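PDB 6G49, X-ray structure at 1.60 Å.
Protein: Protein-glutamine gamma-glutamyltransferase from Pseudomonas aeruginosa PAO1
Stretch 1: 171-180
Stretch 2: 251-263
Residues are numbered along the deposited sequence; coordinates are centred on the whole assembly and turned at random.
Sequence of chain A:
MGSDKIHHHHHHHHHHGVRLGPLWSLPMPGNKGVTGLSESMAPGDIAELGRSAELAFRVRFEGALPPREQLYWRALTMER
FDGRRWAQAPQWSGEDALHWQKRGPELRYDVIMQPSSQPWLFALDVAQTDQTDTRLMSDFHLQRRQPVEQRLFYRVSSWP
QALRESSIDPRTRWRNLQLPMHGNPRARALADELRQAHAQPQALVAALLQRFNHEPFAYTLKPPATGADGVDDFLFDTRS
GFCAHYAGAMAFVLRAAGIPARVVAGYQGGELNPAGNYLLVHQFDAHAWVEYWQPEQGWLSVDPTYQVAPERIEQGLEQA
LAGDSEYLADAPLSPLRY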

# COMPACT_ATOMS: atom_id res chain seq x y z
N ARG A 171 -9.60 -7.77 17.23
CA ARG A 171 -9.50 -6.32 17.22
C ARG A 171 -9.04 -5.86 15.82
O ARG A 171 -9.56 -4.87 15.33
CB ARG A 171 -8.56 -5.80 18.29
CG ARG A 171 -9.06 -6.00 19.71
CD ARG A 171 -7.90 -5.79 20.69
NE ARG A 171 -6.78 -6.65 20.36
CZ ARG A 171 -5.64 -6.72 21.06
NH1 ARG A 171 -5.44 -5.92 22.09
NH2 ARG A 171 -4.70 -7.59 20.71
N THR A 172 -8.06 -6.56 15.26
CA THR A 172 -7.55 -6.22 13.91
C THR A 172 -8.64 -6.40 12.85
O THR A 172 -8.85 -5.59 11.95
CB THR A 172 -6.32 -7.07 13.58
OG1 THR A 172 -5.41 -6.81 14.64
CG2 THR A 172 -5.71 -6.60 12.28
N ARG A 173 -9.37 -7.51 12.96
CA ARG A 173 -10.50 -7.78 12.09
C ARG A 173 -11.53 -6.64 12.17
O ARG A 173 -11.97 -6.13 11.13
CB ARG A 173 -11.10 -9.15 12.39
CG ARG A 173 -12.09 -9.64 11.37
CD ARG A 173 -12.54 -11.07 11.76
NE ARG A 173 -13.27 -11.75 10.75
CZ ARG A 173 -13.38 -13.08 10.77
NH1 ARG A 173 -12.78 -13.77 11.73
NH2 ARG A 173 -14.05 -13.68 9.83
N TRP A 174 -11.94 -6.26 13.39
CA TRP A 174 -12.92 -5.26 13.60
C TRP A 174 -12.46 -3.92 13.02
O TRP A 174 -13.22 -3.18 12.35
CB TRP A 174 -13.27 -5.11 15.09
CG TRP A 174 -14.56 -4.42 15.36
CD1 TRP A 174 -14.82 -3.13 15.72
CD2 TRP A 174 -15.84 -5.06 15.26
NE1 TRP A 174 -16.18 -2.94 15.83
CE2 TRP A 174 -16.82 -4.09 15.51
CE3 TRP A 174 -16.21 -6.37 14.97
CZ2 TRP A 174 -18.18 -4.42 15.58
CZ3 TRP A 174 -17.55 -6.70 15.02
CH2 TRP A 174 -18.50 -5.72 15.30
N ARG A 175 -11.22 -3.55 13.33
CA ARG A 175 -10.64 -2.28 12.90
C ARG A 175 -10.67 -2.19 11.36
O ARG A 175 -10.92 -1.11 10.84
CB ARG A 175 -9.19 -2.22 13.40
CG ARG A 175 -8.36 -1.12 12.77
CD ARG A 175 -6.93 -1.24 13.27
NE ARG A 175 -6.81 -0.78 14.63
CZ ARG A 175 -5.64 -0.54 15.23
NH1 ARG A 175 -4.52 -0.81 14.57
NH2 ARG A 175 -5.62 0.06 16.43
N ASN A 176 -10.44 -3.33 10.69
CA ASN A 176 -10.32 -3.35 9.25
C ASN A 176 -11.65 -3.58 8.55
O ASN A 176 -11.67 -3.86 7.34
CB ASN A 176 -9.20 -4.29 8.83
CG ASN A 176 -7.87 -3.64 9.09
OD1 ASN A 176 -7.55 -2.66 8.43
ND2 ASN A 176 -7.18 -4.06 10.13
N LEU A 177 -12.76 -3.48 9.31
CA LEU A 177 -14.10 -3.40 8.74
C LEU A 177 -14.74 -2.04 8.99
O LEU A 177 -15.93 -1.88 8.64
CB LEU A 177 -14.90 -4.57 9.31
CG LEU A 177 -14.53 -5.93 8.74
CD1 LEU A 177 -15.09 -7.05 9.61
CD2 LEU A 177 -14.92 -6.15 7.28
N GLN A 178 -14.00 -1.10 9.56
CA GLN A 178 -14.47 0.22 9.93
C GLN A 178 -14.80 1.07 8.71
O GLN A 178 -13.97 1.20 7.82
CB GLN A 178 -13.43 0.97 10.75
CG GLN A 178 -13.78 2.39 11.16
CD GLN A 178 -13.33 3.41 10.13
OE1 GLN A 178 -12.22 3.28 9.59
NE2 GLN A 178 -14.19 4.42 9.86
N LEU A 179 -15.98 1.67 8.69
CA LEU A 179 -16.33 2.75 7.75
C LEU A 179 -17.18 3.77 8.49
O LEU A 179 -17.89 3.41 9.44
CB LEU A 179 -17.14 2.25 6.55
CG LEU A 179 -16.37 1.38 5.58
CD1 LEU A 179 -17.27 0.80 4.52
CD2 LEU A 179 -15.23 2.12 4.95
N PRO A 180 -17.24 5.02 8.00
CA PRO A 180 -18.27 5.94 8.49
C PRO A 180 -19.64 5.35 8.18
O PRO A 180 -19.83 4.72 7.16
CB PRO A 180 -18.04 7.26 7.71
CG PRO A 180 -16.63 7.10 7.13
CD PRO A 180 -16.41 5.62 6.92
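Stretch 2 (251-263) AFVLRAAGIPARV

Stretch 2 enters as the last turns of a helix, 251-256, breaks at Gly258, and leaves as a strand from Ala261 onward. It meets stretch 1 where that segment's own helix has just ended, so the ends of two helices, and the loops that follow them, are packed together. Register is set at two points: the CA of Asn176 lies 4.7 Å from the CA of Pro260, and the CA of Leu177 lies 5.0 Å from the CA of Arg255.

The turn in stretch 2 is a Schellman motif. Gly258, at phi 85°, takes the positive phi that glycine favours, while Gly258 N bonds to Arg255 O (3.0 Å) and Ile259 N reaches back to Leu254 O (2.9 Å). The chain then extends through Pro260, and Ala261 N donates to Asn176 O at 3.1 Å. The same carbonyl receives a CA-H...O contact, with Pro260 CA 3.2 Å from Asn176 O, so one acceptor past a helix end is covered by two consecutive residues.

Arg255 is the polar centre. Its CA-to-CB bond points toward stretch 1, and the side chain runs out with chi1 m and chi2 and chi3 t. Arg255 NE and Arg255 NH2 both donate to Ala261 O, at 2.8 and 2.9 Å, tying the helix to the strand that follows it. Arg255 NH1 crosses to Gln178 O at 2.7 Å, near the guanidinium plane, while Asn176 CA and Leu177 N lie over one face. The residue thus braces its own turn and grips the neighbouring loop; NH1 and NH2 also bond elsewhere in the structure.

Asn176 is held by its own helix: its ND2 donates to Thr172 O at 2.9 Å, which also accepts Asn176 N at 3.0 Å. Its OD1 approaches Arg255 NH2 to 3.0 Å and Arg262 CB to 3.3 Å. A water closes another gap, donating to Leu177 O and Arg255 O, each 2.7 Å from its oxygen; Arg255 O thereby serves both the water and the turn.

Apolar contacts frame this network. Leu177 starts with CB pointing away, yet its end returns, placing CD2 3.5 Å from Gly258 C and 4.1 Å from Pro260 CG. Leu179 points toward the helix: its CD1 sits over the Phe252 ring, 4.1 Å from the centroid and 10° off the normal, and 3.7 Å from Ala256 CB, while its CD2 comes within 3.6 Å of Phe252 CD2. The rule is economical: one arginine satisfies a loop carbonyl (Gln178 O) and a strand carbonyl (Ala261 O), one strand amide satisfies the carbonyl of the first residue past the helix (Asn176 O), and leucines pack beside them.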

# COMPACT_ATOMS: atom_id res chain seq x y z
N ALA A 251 -10.39 -0.36 -1.03
CA ALA A 251 -10.47 -0.76 0.38
C ALA A 251 -11.87 -0.46 0.94
O ALA A 251 -12.42 -1.28 1.70
CB ALA A 251 -9.39 -0.10 1.19
N PHE A 252 -12.44 0.69 0.60
CA PHE A 252 -13.81 1.07 1.01
C PHE A 252 -14.80 -0.01 0.61
O PHE A 252 -15.58 -0.50 1.46
CB PHE A 252 -14.21 2.41 0.43
CG PHE A 252 -15.57 2.87 0.87
CD1 PHE A 252 -16.71 2.32 0.31
CD2 PHE A 252 -15.67 3.84 1.83
CE1 PHE A 252 -17.96 2.72 0.76
CE2 PHE A 252 -16.93 4.26 2.28
CZ PHE A 252 -18.07 3.71 1.72
N VAL A 253 -14.80 -0.38 -0.68
CA VAL A 253 -15.79 -1.32 -1.20
C VAL A 253 -15.61 -2.68 -0.54
O VAL A 253 -16.58 -3.33 -0.15
CB VAL A 253 -15.77 -1.41 -2.73
CG1 VAL A 253 -16.70 -2.49 -3.25
CG2 VAL A 253 -16.14 -0.08 -3.31
N LEU A 254 -14.35 -3.12 -0.33
CA LEU A 254 -14.10 -4.42 0.33
C LEU A 254 -14.65 -4.40 1.76
O LEU A 254 -15.35 -5.37 2.16
CB LEU A 254 -12.61 -4.78 0.30
CG LEU A 254 -12.01 -5.09 -1.06
CD1 LEU A 254 -10.53 -5.35 -0.91
CD2 LEU A 254 -12.68 -6.25 -1.77
N ARG A 255 -14.41 -3.35 2.50
CA ARG A 255 -14.88 -3.29 3.85
C ARG A 255 -16.41 -3.28 3.86
O ARG A 255 -17.04 -3.93 4.76
CB ARG A 255 -14.44 -2.02 4.54
CG ARG A 255 -12.95 -2.00 4.87
CD ARG A 255 -12.62 -0.86 5.79
NE ARG A 255 -11.20 -0.90 6.19
CZ ARG A 255 -10.61 -0.16 7.09
NH1 ARG A 255 -11.25 0.82 7.73
NH2 ARG A 255 -9.33 -0.43 7.40
N ALA A 256 -17.01 -2.55 2.92
CA ALA A 256 -18.49 -2.47 2.86
C ALA A 256 -19.08 -3.82 2.47
O ALA A 256 -20.28 -4.06 2.80
CB ALA A 256 -18.94 -1.36 1.96
N ALA A 257 -18.33 -4.69 1.81
CA ALA A 257 -18.74 -6.04 1.45
C ALA A 257 -18.41 -7.06 2.55
O ALA A 257 -18.55 -8.24 2.34
CB ALA A 257 -18.07 -6.48 0.19
N GLY A 258 -17.86 -6.61 3.68
CA GLY A 258 -17.54 -7.49 4.81
C GLY A 258 -16.20 -8.18 4.73
O GLY A 258 -15.98 -9.12 5.45
N ILE A 259 -15.25 -7.65 3.92
CA ILE A 259 -13.92 -8.20 3.74
C ILE A 259 -12.96 -7.25 4.44
O ILE A 259 -12.89 -6.08 4.05
CB ILE A 259 -13.55 -8.38 2.24
CG1 ILE A 259 -14.52 -9.34 1.55
CG2 ILE A 259 -12.10 -8.85 2.13
CD1 ILE A 259 -14.35 -9.49 0.08
N PRO A 260 -12.21 -7.69 5.49
CA PRO A 260 -11.28 -6.77 6.15
C PRO A 260 -10.20 -6.36 5.14
O PRO A 260 -9.72 -7.20 4.39
CB PRO A 260 -10.71 -7.59 7.31
CG PRO A 260 -11.73 -8.71 7.49
CD PRO A 260 -12.17 -9.05 6.08
N ALA A 261 -9.93 -5.05 5.10
CA ALA A 261 -9.01 -4.51 4.08
C ALA A 261 -8.40 -3.24 4.63
O ALA A 261 -9.03 -2.53 5.42
CB ALA A 261 -9.76 -4.24 2.80
N ARG A 262 -7.19 -2.90 4.13
CA ARG A 262 -6.55 -1.68 4.57
C ARG A 262 -5.70 -1.17 3.39
O ARG A 262 -5.39 -1.94 2.47
CB ARG A 262 -5.74 -1.82 5.86
CG ARG A 262 -4.68 -2.91 5.80
CD ARG A 262 -4.07 -3.15 7.18
NE ARG A 262 -3.20 -4.31 7.15
CZ ARG A 262 -2.94 -5.12 8.19
NH1 ARG A 262 -3.47 -4.88 9.39
NH2 ARG A 262 -2.13 -6.16 8.00
N VAL A 263 -5.43 0.12 3.45
CA VAL A 263 -4.53 0.75 2.46
C VAL A 263 -3.09 0.58 2.94
O VAL A 263 -2.76 0.83 4.11
CB VAL A 263 -4.92 2.22 2.27
CG1 VAL A 263 -3.88 2.97 1.46
CG2 VAL A 263 -6.31 2.34 1.65
O HOH W 1 -17.90 -2.97 7.18